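Long-range contacts in uncharacterized protein SP1917 (Streptococcus pneumoniae, PDB 3C9P), which is of unknown function and belongs to DUF2200, a family of conserved bacterial proteins, folding here as a small, mainly helical single chain: residues K7-K12 against P91-I96; S39-Y44 against R97-L102. All coordinates share one frame; numbering follows the deposited sequence.

Interaction 1 (K7-K12 against P91-I96); sequences KLYNMK and PLMQEI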
loop_
_atom_site.group_PDB
_atom_site.type_symbol
_atom_site.label_atom_id
_atom_site.label_comp_id
_atom_site.label_asym_id
_atom_site.label_seq_id
_atom_site.Cartn_x
_atom_site.Cartn_y
_atom_site.Cartn_z
ATOM N N LYS A 7 -10.878 -7.855 10.431
ATOM C CA LYS A 7 -9.923 -8.894 10.849
ATOM C C LYS A 7 -8.517 -8.605 10.291
ATOM O O LYS A 7 -7.516 -8.875 10.954
ATOM C CB LYS A 7 -10.407 -10.311 10.448
ATOM C CG LYS A 7 -11.656 -10.734 11.254
ATOM C CD LYS A 7 -12.253 -12.104 10.909
ATOM C CE LYS A 7 -13.627 -12.224 11.624
ATOM N NZ LYS A 7 -14.445 -13.440 11.275
ATOM N N LEU A 8 -8.450 -8.032 9.096
ATOM C CA LEU A 8 -7.164 -7.613 8.521
ATOM C C LEU A 8 -6.348 -6.675 9.434
ATOM O O LEU A 8 -5.119 -6.765 9.496
ATOM C CB LEU A 8 -7.398 -6.920 7.172
ATOM C CG LEU A 8 -6.178 -6.448 6.395
ATOM C CD1 LEU A 8 -5.195 -7.602 6.052
ATOM C CD2 LEU A 8 -6.661 -5.778 5.125
ATOM N N TYR A 9 -7.027 -5.762 10.110
ATOM C CA TYR A 9 -6.336 -4.747 10.903
ATOM C C TYR A 9 -5.464 -5.365 11.992
ATOM O O TYR A 9 -4.492 -4.755 12.416
ATOM C CB TYR A 9 -7.333 -3.806 11.557
ATOM C CG TYR A 9 -8.263 -3.058 10.625
ATOM C CD1 TYR A 9 -8.027 -2.997 9.234
ATOM C CD2 TYR A 9 -9.370 -2.376 11.144
ATOM C CE1 TYR A 9 -8.874 -2.315 8.402
ATOM C CE2 TYR A 9 -10.227 -1.669 10.312
ATOM C CZ TYR A 9 -9.971 -1.660 8.940
ATOM O OH TYR A 9 -10.810 -0.958 8.121
ATOM N N ASN A 10 -5.827 -6.559 12.460
ATOM C CA ASN A 10 -5.136 -7.170 13.572
ATOM C C ASN A 10 -4.149 -8.235 13.146
ATOM O O ASN A 10 -3.492 -8.827 13.998
ATOM C CB ASN A 10 -6.141 -7.726 14.580
ATOM C CG ASN A 10 -7.096 -6.653 15.070
ATOM O OD1 ASN A 10 -6.673 -5.531 15.372
ATOM N ND2 ASN A 10 -8.399 -6.970 15.093
HETATM N N MSE A 11 -4.056 -8.490 11.839
HETATM C CA MSE A 11 -3.003 -9.377 11.311
HETATM C C MSE A 11 -1.663 -8.666 11.382
HETATM O O MSE A 11 -1.603 -7.456 11.257
HETATM C CB MSE A 11 -3.328 -9.824 9.895
HETATM C CG MSE A 11 -4.652 -10.613 9.873
HETATM SE SE MSE A 11 -4.989 -11.242 8.059
HETATM C CE MSE A 11 -6.935 -11.581 8.212
ATOM N N LYS A 12 -0.593 -9.420 11.635
ATOM C CA LYS A 12 0.729 -8.804 11.791
ATOM C C LYS A 12 1.205 -8.096 10.528
ATOM O O LYS A 12 1.136 -8.654 9.432
ATOM C CB LYS A 12 1.754 -9.835 12.269
ATOM C CG LYS A 12 1.412 -10.448 13.636
ATOM C CD LYS A 12 1.398 -9.427 14.746
ATOM C CE LYS A 12 1.128 -10.074 16.156
ATOM N NZ LYS A 12 1.347 -11.543 16.236
ATOM N N PRO A 91 -12.311 4.521 6.718
ATOM C CA PRO A 91 -11.153 5.272 6.258
ATOM C C PRO A 91 -9.852 4.500 6.336
ATOM O O PRO A 91 -8.942 4.739 5.531
ATOM C CB PRO A 91 -11.100 6.494 7.206
ATOM C CG PRO A 91 -11.943 6.129 8.364
ATOM C CD PRO A 91 -12.948 5.136 7.895
ATOM N N LEU A 92 -9.749 3.594 7.304
ATOM C CA LEU A 92 -8.535 2.793 7.431
ATOM C C LEU A 92 -8.469 1.788 6.289
ATOM O O LEU A 92 -7.436 1.675 5.637
ATOM C CB LEU A 92 -8.453 2.086 8.785
ATOM C CG LEU A 92 -7.202 1.219 9.031
ATOM C CD1 LEU A 92 -5.918 2.043 8.921
ATOM C CD2 LEU A 92 -7.290 0.581 10.431
HETATM N N MSE A 93 -9.561 1.058 6.052
HETATM C CA MSE A 93 -9.613 0.135 4.924
HETATM C C MSE A 93 -9.350 0.889 3.593
HETATM O O MSE A 93 -8.762 0.343 2.661
HETATM C CB MSE A 93 -10.957 -0.583 4.869
HETATM C CG MSE A 93 -11.038 -1.743 3.838
HETATM SE SE MSE A 93 -9.663 -3.132 4.180
HETATM C CE MSE A 93 -10.601 -4.114 5.579
ATOM N N GLN A 94 -9.822 2.128 3.493
ATOM C CA GLN A 94 -9.648 2.866 2.249
ATOM C C GLN A 94 -8.161 3.108 1.931
ATOM O O GLN A 94 -7.760 2.925 0.786
ATOM C CB GLN A 94 -10.496 4.144 2.242
ATOM C CG GLN A 94 -10.507 4.879 0.936
ATOM C CD GLN A 94 -11.396 6.119 0.970
ATOM O OE1 GLN A 94 -11.193 7.028 1.776
ATOM N NE2 GLN A 94 -12.374 6.163 0.084
ATOM N N GLU A 95 -7.350 3.471 2.932
ATOM C CA GLU A 95 -5.891 3.660 2.750
ATOM C C GLU A 95 -5.212 2.333 2.412
ATOM O O GLU A 95 -4.307 2.282 1.580
ATOM C CB GLU A 95 -5.230 4.272 4.004
ATOM C CG GLU A 95 -5.831 5.625 4.490
ATOM C CD GLU A 95 -5.814 6.743 3.436
ATOM O OE1 GLU A 95 -5.400 6.504 2.285
ATOM O OE2 GLU A 95 -6.215 7.880 3.776
ATOM N N ILE A 96 -5.655 1.265 3.071
ATOM C CA ILE A 96 -5.115 -0.077 2.837
ATOM C C ILE A 96 -5.365 -0.476 1.379
ATOM O O ILE A 96 -4.471 -1.003 0.707
ATOM C CB ILE A 96 -5.737 -1.103 3.813
ATOM C CG1 ILE A 96 -5.115 -0.919 5.214
ATOM C CG2 ILE A 96 -5.617 -2.565 3.285
ATOM C CD1 ILE A 96 -5.771 -1.767 6.383
#

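Interaction 2 (S39-Y44 against R97-L102); sequences SWLTGY and RRLDKL. With EDO (1,2-ethanediol), chain B.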
loop_
_atom_site.group_PDB
_atom_site.type_symbol
_atom_site.label_atom_id
_atom_site.label_comp_id
_atom_site.label_asym_id
_atom_site.label_seq_id
_atom_site.Cartn_x
_atom_site.Cartn_y
_atom_site.Cartn_z
ATOM N N SER A 39 6.104 3.982 0.965
ATOM C CA SER A 39 6.687 5.222 1.496
ATOM C C SER A 39 5.990 6.486 0.935
ATOM O O SER A 39 5.631 7.399 1.674
ATOM C CB SER A 39 8.172 5.264 1.145
ATOM O OG SER A 39 8.757 6.484 1.603
ATOM N N TRP A 40 5.793 6.514 -0.377
ATOM C CA TRP A 40 5.100 7.625 -1.030
ATOM C C TRP A 40 3.700 7.845 -0.452
ATOM O O TRP A 40 3.340 8.957 -0.070
ATOM C CB TRP A 40 5.031 7.373 -2.542
ATOM C CG TRP A 40 4.286 8.449 -3.271
ATOM C CD1 TRP A 40 4.740 9.678 -3.632
ATOM C CD2 TRP A 40 2.946 8.369 -3.719
ATOM N NE1 TRP A 40 3.761 10.373 -4.291
ATOM C CE2 TRP A 40 2.649 9.580 -4.366
ATOM C CE3 TRP A 40 1.975 7.358 -3.679
ATOM C CZ2 TRP A 40 1.412 9.836 -4.932
ATOM C CZ3 TRP A 40 0.731 7.620 -4.231
ATOM C CH2 TRP A 40 0.474 8.838 -4.876
ATOM N N LEU A 41 2.935 6.768 -0.346
ATOM C CA LEU A 41 1.560 6.841 0.139
ATOM C C LEU A 41 1.440 7.319 1.575
ATOM O O LEU A 41 0.610 8.191 1.886
ATOM C CB LEU A 41 0.871 5.463 0.021
ATOM C CG LEU A 41 -0.507 5.374 0.659
ATOM C CD1 LEU A 41 -1.525 6.276 -0.109
ATOM C CD2 LEU A 41 -0.990 3.928 0.670
ATOM N N THR A 42 2.261 6.741 2.445
ATOM C CA THR A 42 2.085 6.899 3.884
ATOM C C THR A 42 2.951 7.995 4.513
ATOM O O THR A 42 2.640 8.466 5.598
ATOM C CB THR A 42 2.421 5.580 4.594
ATOM O OG1 THR A 42 3.781 5.278 4.320
ATOM C CG2 THR A 42 1.519 4.423 4.091
ATOM N N GLY A 43 4.040 8.388 3.862
ATOM C CA GLY A 43 4.989 9.324 4.468
ATOM C C GLY A 43 6.076 8.656 5.312
ATOM O O GLY A 43 7.011 9.319 5.742
ATOM N N TYR A 44 5.955 7.352 5.569
ATOM C CA TYR A 44 7.038 6.576 6.207
ATOM C C TYR A 44 8.260 6.587 5.293
ATOM O O TYR A 44 8.102 6.475 4.070
ATOM C CB TYR A 44 6.626 5.117 6.335
ATOM C CG TYR A 44 5.729 4.774 7.501
ATOM C CD1 TYR A 44 6.134 4.979 8.818
ATOM C CD2 TYR A 44 4.494 4.165 7.276
ATOM C CE1 TYR A 44 5.286 4.610 9.901
ATOM C CE2 TYR A 44 3.662 3.800 8.322
ATOM C CZ TYR A 44 4.058 4.034 9.632
ATOM O OH TYR A 44 3.218 3.622 10.651
ATOM N N ARG A 97 -6.580 -0.225 0.898
ATOM C CA ARG A 97 -6.941 -0.592 -0.469
ATOM C C ARG A 97 -6.240 0.300 -1.479
ATOM O O ARG A 97 -5.945 -0.152 -2.575
ATOM C CB ARG A 97 -8.455 -0.576 -0.677
ATOM C CG ARG A 97 -9.193 -1.694 0.091
ATOM C CD ARG A 97 -8.750 -3.076 -0.431
ATOM N NE ARG A 97 -9.523 -4.158 0.170
ATOM C CZ ARG A 97 -9.011 -5.155 0.887
ATOM N NH1 ARG A 97 -7.715 -5.229 1.115
ATOM N NH2 ARG A 97 -9.810 -6.092 1.371
ATOM N N ARG A 98 -5.946 1.547 -1.116
ATOM C CA ARG A 98 -5.131 2.391 -2.017
ATOM C C ARG A 98 -3.728 1.800 -2.177
ATOM O O ARG A 98 -3.203 1.750 -3.303
ATOM C CB ARG A 98 -5.054 3.841 -1.530
ATOM C CG ARG A 98 -6.338 4.611 -1.693
ATOM C CD ARG A 98 -6.253 5.969 -1.020
ATOM N NE ARG A 98 -7.472 6.735 -1.291
ATOM C CZ ARG A 98 -8.070 7.571 -0.453
ATOM N NH1 ARG A 98 -7.602 7.774 0.773
ATOM N NH2 ARG A 98 -9.159 8.209 -0.851
ATOM N N LEU A 99 -3.132 1.315 -1.088
ATOM C CA LEU A 99 -1.848 0.577 -1.252
ATOM C C LEU A 99 -1.980 -0.671 -2.146
ATOM O O LEU A 99 -1.120 -0.938 -3.013
ATOM C CB LEU A 99 -1.177 0.229 0.088
ATOM C CG LEU A 99 0.194 -0.467 -0.073
ATOM C CD1 LEU A 99 1.193 0.419 -0.812
ATOM C CD2 LEU A 99 0.750 -0.919 1.284
ATOM N N ASP A 100 -3.061 -1.422 -1.961
ATOM C CA ASP A 100 -3.286 -2.608 -2.801
ATOM C C ASP A 100 -3.325 -2.244 -4.276
ATOM O O ASP A 100 -2.828 -3.018 -5.111
ATOM C CB ASP A 100 -4.563 -3.349 -2.444
ATOM C CG ASP A 100 -4.477 -4.084 -1.095
ATOM O OD1 ASP A 100 -3.425 -4.655 -0.733
ATOM O OD2 ASP A 100 -5.499 -4.109 -0.397
ATOM N N LYS A 101 -3.951 -1.104 -4.603
ATOM C CA LYS A 101 -4.019 -0.618 -5.985
ATOM C C LYS A 101 -2.619 -0.286 -6.514
ATOM O O LYS A 101 -2.282 -0.659 -7.646
ATOM C CB LYS A 101 -4.956 0.612 -6.088
ATOM C CG LYS A 101 -5.234 1.109 -7.504
ATOM C CD LYS A 101 -5.965 0.062 -8.325
ATOM C CE LYS A 101 -6.829 0.704 -9.391
ATOM N NZ LYS A 101 -7.443 -0.398 -10.204
ATOM N N LEU A 102 -1.801 0.393 -5.703
ATOM C CA LEU A 102 -0.438 0.744 -6.133
ATOM C C LEU A 102 0.400 -0.513 -6.401
ATOM O O LEU A 102 1.161 -0.567 -7.365
ATOM C CB LEU A 102 0.274 1.649 -5.103
ATOM C CG LEU A 102 -0.426 2.975 -4.747
ATOM C CD1 LEU A 102 0.310 3.742 -3.602
ATOM C CD2 LEU A 102 -0.530 3.859 -5.996
HETATM C C1 EDO B . -4.836 -6.282 1.907
HETATM O O1 EDO B . -4.947 -7.306 0.918
HETATM C C2 EDO B . -3.435 -6.334 2.485
HETATM O O2 EDO B . -2.590 -7.041 1.576
#

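Interaction 1 (K7-K12 against P91-I96)
The phenol ring of Tyr9 carries Leu92 on one face: methyl CD2 of Leu92 sits 3.5 Å from the centroid of the Tyr9 ring, a CH-pi contact in which the two side chains meet tip to tip. The methyl is only 4° off the ring normal and almost equally far from all six ring carbons, so it is centred on the pi cloud. Behind it, CG of Leu92 also comes within 4.0 Å of Tyr9 CE1 and CZ. Two more apolar groups come at the ring obliquely. CD1 of Ile96 approaches Tyr9 CE1 to 3.7 Å, and CE of Met93, a selenomethionine, is close to the same CE1. The Met93 chain folds at chi2 (58°) and chi3 (82°), which turns its terminal methyl to the ring.

Leu8 extends the apolar patch. Its CD2 meets CG2 of Ile96 tip to tip at 3.8 Å. The same Leu8 CD2 lies 4.1 Å from SE of Met93, whose side chain Leu8 crosses at about a right angle. The Tyr9 hydroxyl ends over the start of helix 91-107, where OH is 3.3 Å from Met93 CB, and hydrogen-bonds to the carboxylate of Asp90.

Tyrosine suits this place because its flat ring offers a broad surface to aliphatic groups while its polar tip finds a carboxylate. Dispersion and shape therefore carry most of the contact, and the Asp90 bond satisfies the hydroxyl at the end of an otherwise apolar contact.

Interaction 2 (S39-Y44 against R97-L102)
Leu41 drives its CD2 methyl against helix 91-107, reaching CB of Leu99 at 3.7 Å. Its CG lies anti to the backbone N (chi1 173°), and leucine presents a branched apolar end that packs on the helix without bringing in a polar atom. Leu102 differs, with CG anti to the carbonyl carbon (chi1 -57°). Its CD1 serves two neighbours: it is 4.1 Å from CB of Leu41 and 4.0 Å from CZ3 of Trp40, approaching the indole at its edge. Trp40 and Leu102 cross at about a right angle, and the indole nitrogen NE1 turns to Glu120.

Ser39 OG donates to Tyr44 O (2.6 Å), and Tyr44 N to Thr42 OG1 in an ST turn. Gly43 is the first residue to leave helical angles (phi 88°), where a CB would jam against the carbonyl O of Thr42. Separately, Arg97 NH1 makes a salt bridge of 2.9 Å with Asp100 OD2. An ethanediol, probably from the crystallisation liquor, has C1 at the guanidinium edge, 3.2 Å from Arg97 NH1, and a weak hydrogen bond from O2 to Asp100 OD1.

Helix 112-119 flanks the pair, touching Trp40 and Leu102, while Leu20 of helix 13-26 and Val37 of helix 31-42 pack on Leu99.

In the fold
Helix 91-107 is common to both contacts: interaction 1 uses its first residues and interaction 2 the next six, with centres 12 Å apart. Both are buried, but interaction 2 lies about 4 Å from the centre of the chain and interaction 1 about 11 Å, so the second is the deeper. Interaction 1 packs the loop before helix 13-26 on the helix start, with a tyrosine ring among aliphatic side chains; interaction 2 packs helix on helix, mostly leucine with the edge of Trp40. The segments alternate along the chain, and the contacts meet directly: Glu95 O lies 3.8 Å from Leu41 CD2. Arg98 of 97-102 is also salt-bridged to Glu95 of 91-96, adding charge beside largely apolar packing.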